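Local coordinates for hydrazine synthase subunit alpha (Candidatus Kuenenia stuttgartiensis, PDB 5C2V), which works as part of the hydrazine synthase complex, condensing hydroxylamine made in the gamma subunit with ammonia to yield hydrazine, at residues F229-S242 and R286-I298. Residues are numbered along the deposited sequence; the frame is centred on the assembly and turned at random.
Sequences FDPWLTPDGNILFS and RSQAKITFGDRKI
The torsions of Trp232 and Lys290 lay one side chain over the other: the indole swings out with CG anti to the backbone N (chi1 -158°), while the lysine chain runs extended over it and then bends at its last torsion (chi4 -57°), bringing the ammonium group over the ring. Lys290 NZ ends 3.2 Å from the centroid of the Trp232 six-membered ring, almost on its normal, a cation-pi contact, and Lys290 CG makes a CH-pi contact with the five-membered ring of the same indole, so the aliphatic chain and the charge share one face. Further in, the contact turns apolar. Leu240 CD2 rests 3.8 Å from Ile291 CG1 and also touches Ala289 CB, and Ile291 CD1 reaches end-on to Pro235 CD, 3.6 Å away, in the type I turn from Thr234 to Gly237. The same proline meets Arg296: its CG lies toward the rim over one face of the guanidinium, whose NH1 is held in a salt bridge with Asp319.

At the other end polar groups take over. Asp230 OD2 accepts the Gln288 N-H at 2.7 Å through its anti lone pair, with a bent N-H...O angle of 132°, and also bonds Tyr49 OH. Ser242 OG donates to Arg286 O at 2.7 Å, tilted out of the carbonyl plane, two residues before the corner the chain turns at Gln288. The edge of the Phe229 ring closes this end against Ser287 CB.

These are packed faces of successive four-stranded antiparallel sheets, consistent with adjacent blades of the six-bladed beta-propeller: strands 228-233 and 239-245 form one hairpin, 285-291 and 297-303 the next. Ile259 and Val261 of strand 256-262 back Leu240, and Tyr341 and Pro342 of strand 336-342, in the following sheet, pack on Lys290.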
# COMPACT_ATOMS: atom_id res chain seq x y z
N PHE D 229 -13.44 -15.34 15.40
CA PHE D 229 -12.82 -16.40 16.19
C PHE D 229 -11.98 -15.91 17.36
O PHE D 229 -11.80 -14.70 17.56
CB PHE D 229 -11.95 -17.27 15.28
CG PHE D 229 -10.88 -16.52 14.56
CD1 PHE D 229 -11.15 -15.88 13.36
CD2 PHE D 229 -9.59 -16.46 15.06
CE1 PHE D 229 -10.16 -15.18 12.68
CE2 PHE D 229 -8.59 -15.77 14.39
CZ PHE D 229 -8.88 -15.13 13.20
N ASP D 230 -11.45 -16.86 18.12
CA ASP D 230 -10.62 -16.61 19.30
C ASP D 230 -11.21 -15.58 20.27
O ASP D 230 -10.64 -14.51 20.46
CB ASP D 230 -9.22 -16.16 18.86
CG ASP D 230 -8.44 -17.27 18.18
OD1 ASP D 230 -9.06 -18.30 17.84
OD2 ASP D 230 -7.22 -17.10 17.97
N PRO D 231 -12.36 -15.91 20.88
CA PRO D 231 -12.98 -14.99 21.85
C PRO D 231 -12.25 -14.99 23.19
O PRO D 231 -11.73 -16.02 23.62
CB PRO D 231 -14.39 -15.54 21.99
CG PRO D 231 -14.24 -17.00 21.74
CD PRO D 231 -13.15 -17.14 20.72
N TRP D 232 -12.22 -13.83 23.85
CA TRP D 232 -11.58 -13.70 25.15
C TRP D 232 -12.29 -12.63 25.97
O TRP D 232 -13.37 -12.16 25.59
CB TRP D 232 -10.09 -13.36 24.99
CG TRP D 232 -9.24 -13.70 26.18
CD1 TRP D 232 -8.51 -12.84 26.94
CD2 TRP D 232 -9.05 -15.00 26.76
NE1 TRP D 232 -7.87 -13.52 27.95
CE2 TRP D 232 -8.19 -14.85 27.86
CE3 TRP D 232 -9.52 -16.28 26.44
CZ2 TRP D 232 -7.78 -15.92 28.65
CZ3 TRP D 232 -9.12 -17.35 27.23
CH2 TRP D 232 -8.26 -17.16 28.32
N LEU D 233 -11.71 -12.24 27.10
CA LEU D 233 -12.36 -11.31 28.01
C LEU D 233 -11.67 -9.95 28.09
O LEU D 233 -10.44 -9.87 28.19
CB LEU D 233 -12.45 -11.92 29.42
CG LEU D 233 -13.15 -13.27 29.52
CD1 LEU D 233 -13.09 -13.81 30.94
CD2 LEU D 233 -14.59 -13.17 29.04
N THR D 234 -12.46 -8.89 28.03
CA THR D 234 -11.96 -7.54 28.25
C THR D 234 -12.03 -7.21 29.74
O THR D 234 -12.87 -7.75 30.45
CB THR D 234 -12.77 -6.49 27.45
OG1 THR D 234 -14.08 -6.36 28.01
CG2 THR D 234 -12.88 -6.90 25.99
N PRO D 235 -11.15 -6.32 30.21
CA PRO D 235 -11.14 -5.94 31.63
C PRO D 235 -12.44 -5.27 32.08
O PRO D 235 -12.75 -5.29 33.28
CB PRO D 235 -9.97 -4.96 31.73
CG PRO D 235 -9.08 -5.32 30.58
CD PRO D 235 -10.01 -5.72 29.48
N ASP D 236 -13.19 -4.69 31.15
CA ASP D 236 -14.47 -4.06 31.47
C ASP D 236 -15.66 -4.99 31.24
O ASP D 236 -16.81 -4.57 31.35
CB ASP D 236 -14.65 -2.77 30.67
CG ASP D 236 -14.17 -2.88 29.24
OD1 ASP D 236 -14.57 -3.84 28.54
OD2 ASP D 236 -13.39 -2.00 28.81
N GLY D 237 -15.39 -6.26 30.92
CA GLY D 237 -16.45 -7.25 30.80
C GLY D 237 -17.10 -7.46 29.44
O GLY D 237 -18.28 -7.81 29.37
N ASN D 238 -16.35 -7.23 28.37
CA ASN D 238 -16.83 -7.55 27.03
C ASN D 238 -16.02 -8.67 26.38
O ASN D 238 -15.06 -9.17 26.98
CB ASN D 238 -16.82 -6.30 26.14
CG ASN D 238 -17.61 -5.16 26.74
OD1 ASN D 238 -18.81 -5.02 26.49
ND2 ASN D 238 -16.94 -4.33 27.54
N ILE D 239 -16.39 -9.05 25.16
CA ILE D 239 -15.73 -10.15 24.46
C ILE D 239 -14.73 -9.64 23.42
O ILE D 239 -15.11 -8.98 22.45
CB ILE D 239 -16.76 -11.06 23.76
CG1 ILE D 239 -17.84 -11.51 24.75
CG2 ILE D 239 -16.06 -12.27 23.14
CD1 ILE D 239 -17.31 -12.30 25.92
N LEU D 240 -13.46 -9.98 23.63
CA LEU D 240 -12.39 -9.61 22.71
C LEU D 240 -12.10 -10.73 21.73
O LEU D 240 -11.91 -11.88 22.14
CB LEU D 240 -11.12 -9.26 23.50
CG LEU D 240 -9.86 -8.92 22.70
CD1 LEU D 240 -9.89 -7.47 22.22
CD2 LEU D 240 -8.61 -9.19 23.52
N PHE D 241 -12.07 -10.42 20.44
CA PHE D 241 -11.85 -11.46 19.43
C PHE D 241 -11.30 -10.93 18.11
O PHE D 241 -11.09 -9.72 17.94
CB PHE D 241 -13.15 -12.22 19.17
CG PHE D 241 -14.26 -11.37 18.61
CD1 PHE D 241 -15.03 -10.57 19.44
CD2 PHE D 241 -14.54 -11.39 17.25
CE1 PHE D 241 -16.05 -9.80 18.92
CE2 PHE D 241 -15.56 -10.61 16.73
CZ PHE D 241 -16.32 -9.82 17.57
N SER D 242 -11.06 -11.85 17.19
CA SER D 242 -10.54 -11.52 15.87
C SER D 242 -11.65 -11.61 14.82
O SER D 242 -12.46 -12.53 14.84
CB SER D 242 -9.39 -12.45 15.49
OG SER D 242 -8.33 -12.38 16.43
N ARG D 286 -4.13 -11.63 12.66
CA ARG D 286 -4.06 -11.32 14.08
C ARG D 286 -4.95 -12.28 14.85
O ARG D 286 -6.18 -12.23 14.73
CB ARG D 286 -4.48 -9.87 14.34
CG ARG D 286 -3.83 -8.87 13.40
CD ARG D 286 -4.28 -7.44 13.68
NE ARG D 286 -4.12 -6.58 12.51
CZ ARG D 286 -3.05 -5.81 12.30
NH1 ARG D 286 -2.06 -5.79 13.17
NH2 ARG D 286 -2.99 -5.06 11.21
N SER D 287 -4.34 -13.16 15.65
CA SER D 287 -5.12 -14.18 16.34
C SER D 287 -4.64 -14.44 17.76
O SER D 287 -3.56 -14.00 18.15
CB SER D 287 -5.10 -15.49 15.54
OG SER D 287 -3.81 -16.07 15.55
N GLN D 288 -5.46 -15.16 18.53
CA GLN D 288 -5.11 -15.58 19.88
C GLN D 288 -4.77 -14.40 20.78
O GLN D 288 -3.80 -14.42 21.52
CB GLN D 288 -3.95 -16.58 19.84
CG GLN D 288 -4.24 -17.81 18.99
CD GLN D 288 -2.98 -18.57 18.61
OE1 GLN D 288 -1.92 -18.37 19.19
NE2 GLN D 288 -3.10 -19.46 17.63
N ALA D 289 -5.60 -13.35 20.69
CA ALA D 289 -5.36 -12.12 21.43
C ALA D 289 -5.76 -12.24 22.90
O ALA D 289 -6.86 -12.69 23.22
CB ALA D 289 -6.11 -10.97 20.78
N LYS D 290 -4.85 -11.84 23.78
CA LYS D 290 -5.12 -11.79 25.21
C LYS D 290 -4.59 -10.48 25.78
O LYS D 290 -3.82 -9.78 25.13
CB LYS D 290 -4.50 -12.99 25.93
CG LYS D 290 -5.04 -14.34 25.45
CD LYS D 290 -4.51 -15.48 26.29
CE LYS D 290 -4.87 -16.83 25.67
NZ LYS D 290 -6.34 -16.98 25.48
N ILE D 291 -4.99 -10.15 27.01
CA ILE D 291 -4.63 -8.87 27.61
C ILE D 291 -3.84 -9.03 28.91
O ILE D 291 -4.22 -9.82 29.77
CB ILE D 291 -5.88 -8.02 27.88
CG1 ILE D 291 -6.76 -7.96 26.63
CG2 ILE D 291 -5.49 -6.62 28.33
CD1 ILE D 291 -8.00 -7.11 26.78
N THR D 292 -2.75 -8.28 29.03
CA THR D 292 -1.92 -8.32 30.23
C THR D 292 -2.56 -7.55 31.37
O THR D 292 -3.27 -6.57 31.16
CB THR D 292 -0.52 -7.74 29.96
OG1 THR D 292 -0.63 -6.36 29.58
CG2 THR D 292 0.18 -8.51 28.86
N PHE D 293 -2.31 -8.01 32.59
CA PHE D 293 -2.89 -7.39 33.78
C PHE D 293 -2.10 -6.18 34.29
O PHE D 293 -2.69 -5.18 34.69
CB PHE D 293 -3.03 -8.44 34.88
CG PHE D 293 -3.89 -9.61 34.47
CD1 PHE D 293 -5.26 -9.55 34.62
CD2 PHE D 293 -3.32 -10.74 33.91
CE1 PHE D 293 -6.06 -10.62 34.23
CE2 PHE D 293 -4.11 -11.81 33.52
CZ PHE D 293 -5.48 -11.75 33.68
N GLY D 294 -0.77 -6.28 34.28
CA GLY D 294 0.06 -5.21 34.82
C GLY D 294 0.08 -3.90 34.05
O GLY D 294 -0.29 -2.86 34.59
N ASP D 295 0.50 -3.95 32.79
CA ASP D 295 0.55 -2.74 31.96
C ASP D 295 -0.65 -2.62 31.03
O ASP D 295 -0.73 -1.68 30.24
CB ASP D 295 1.86 -2.70 31.16
CG ASP D 295 2.27 -4.05 30.62
OD1 ASP D 295 1.38 -4.89 30.37
OD2 ASP D 295 3.49 -4.28 30.46
N ARG D 296 -1.57 -3.58 31.12
CA ARG D 296 -2.78 -3.60 30.30
C ARG D 296 -2.47 -3.53 28.81
O ARG D 296 -2.84 -2.56 28.13
CB ARG D 296 -3.71 -2.45 30.70
CG ARG D 296 -4.65 -2.78 31.84
CD ARG D 296 -5.34 -1.53 32.36
NE ARG D 296 -6.62 -1.83 32.97
CZ ARG D 296 -7.80 -1.58 32.40
NH1 ARG D 296 -7.84 -1.02 31.20
NH2 ARG D 296 -8.92 -1.88 33.03
N LYS D 297 -1.81 -4.56 28.30
CA LYS D 297 -1.47 -4.61 26.88
C LYS D 297 -2.20 -5.76 26.19
O LYS D 297 -2.22 -6.88 26.70
CB LYS D 297 0.04 -4.78 26.69
CG LYS D 297 0.87 -3.60 27.17
CD LYS D 297 2.35 -3.85 26.94
CE LYS D 297 3.19 -2.67 27.39
NZ LYS D 297 4.65 -2.92 27.19
N ILE D 298 -2.78 -5.48 25.03
CA ILE D 298 -3.32 -6.53 24.20
C ILE D 298 -2.15 -7.18 23.49
O ILE D 298 -1.45 -6.54 22.70
CB ILE D 298 -4.33 -6.01 23.17
CG1 ILE D 298 -5.47 -5.25 23.86
CG2 ILE D 298 -4.89 -7.16 22.33
CD1 ILE D 298 -6.46 -4.64 22.89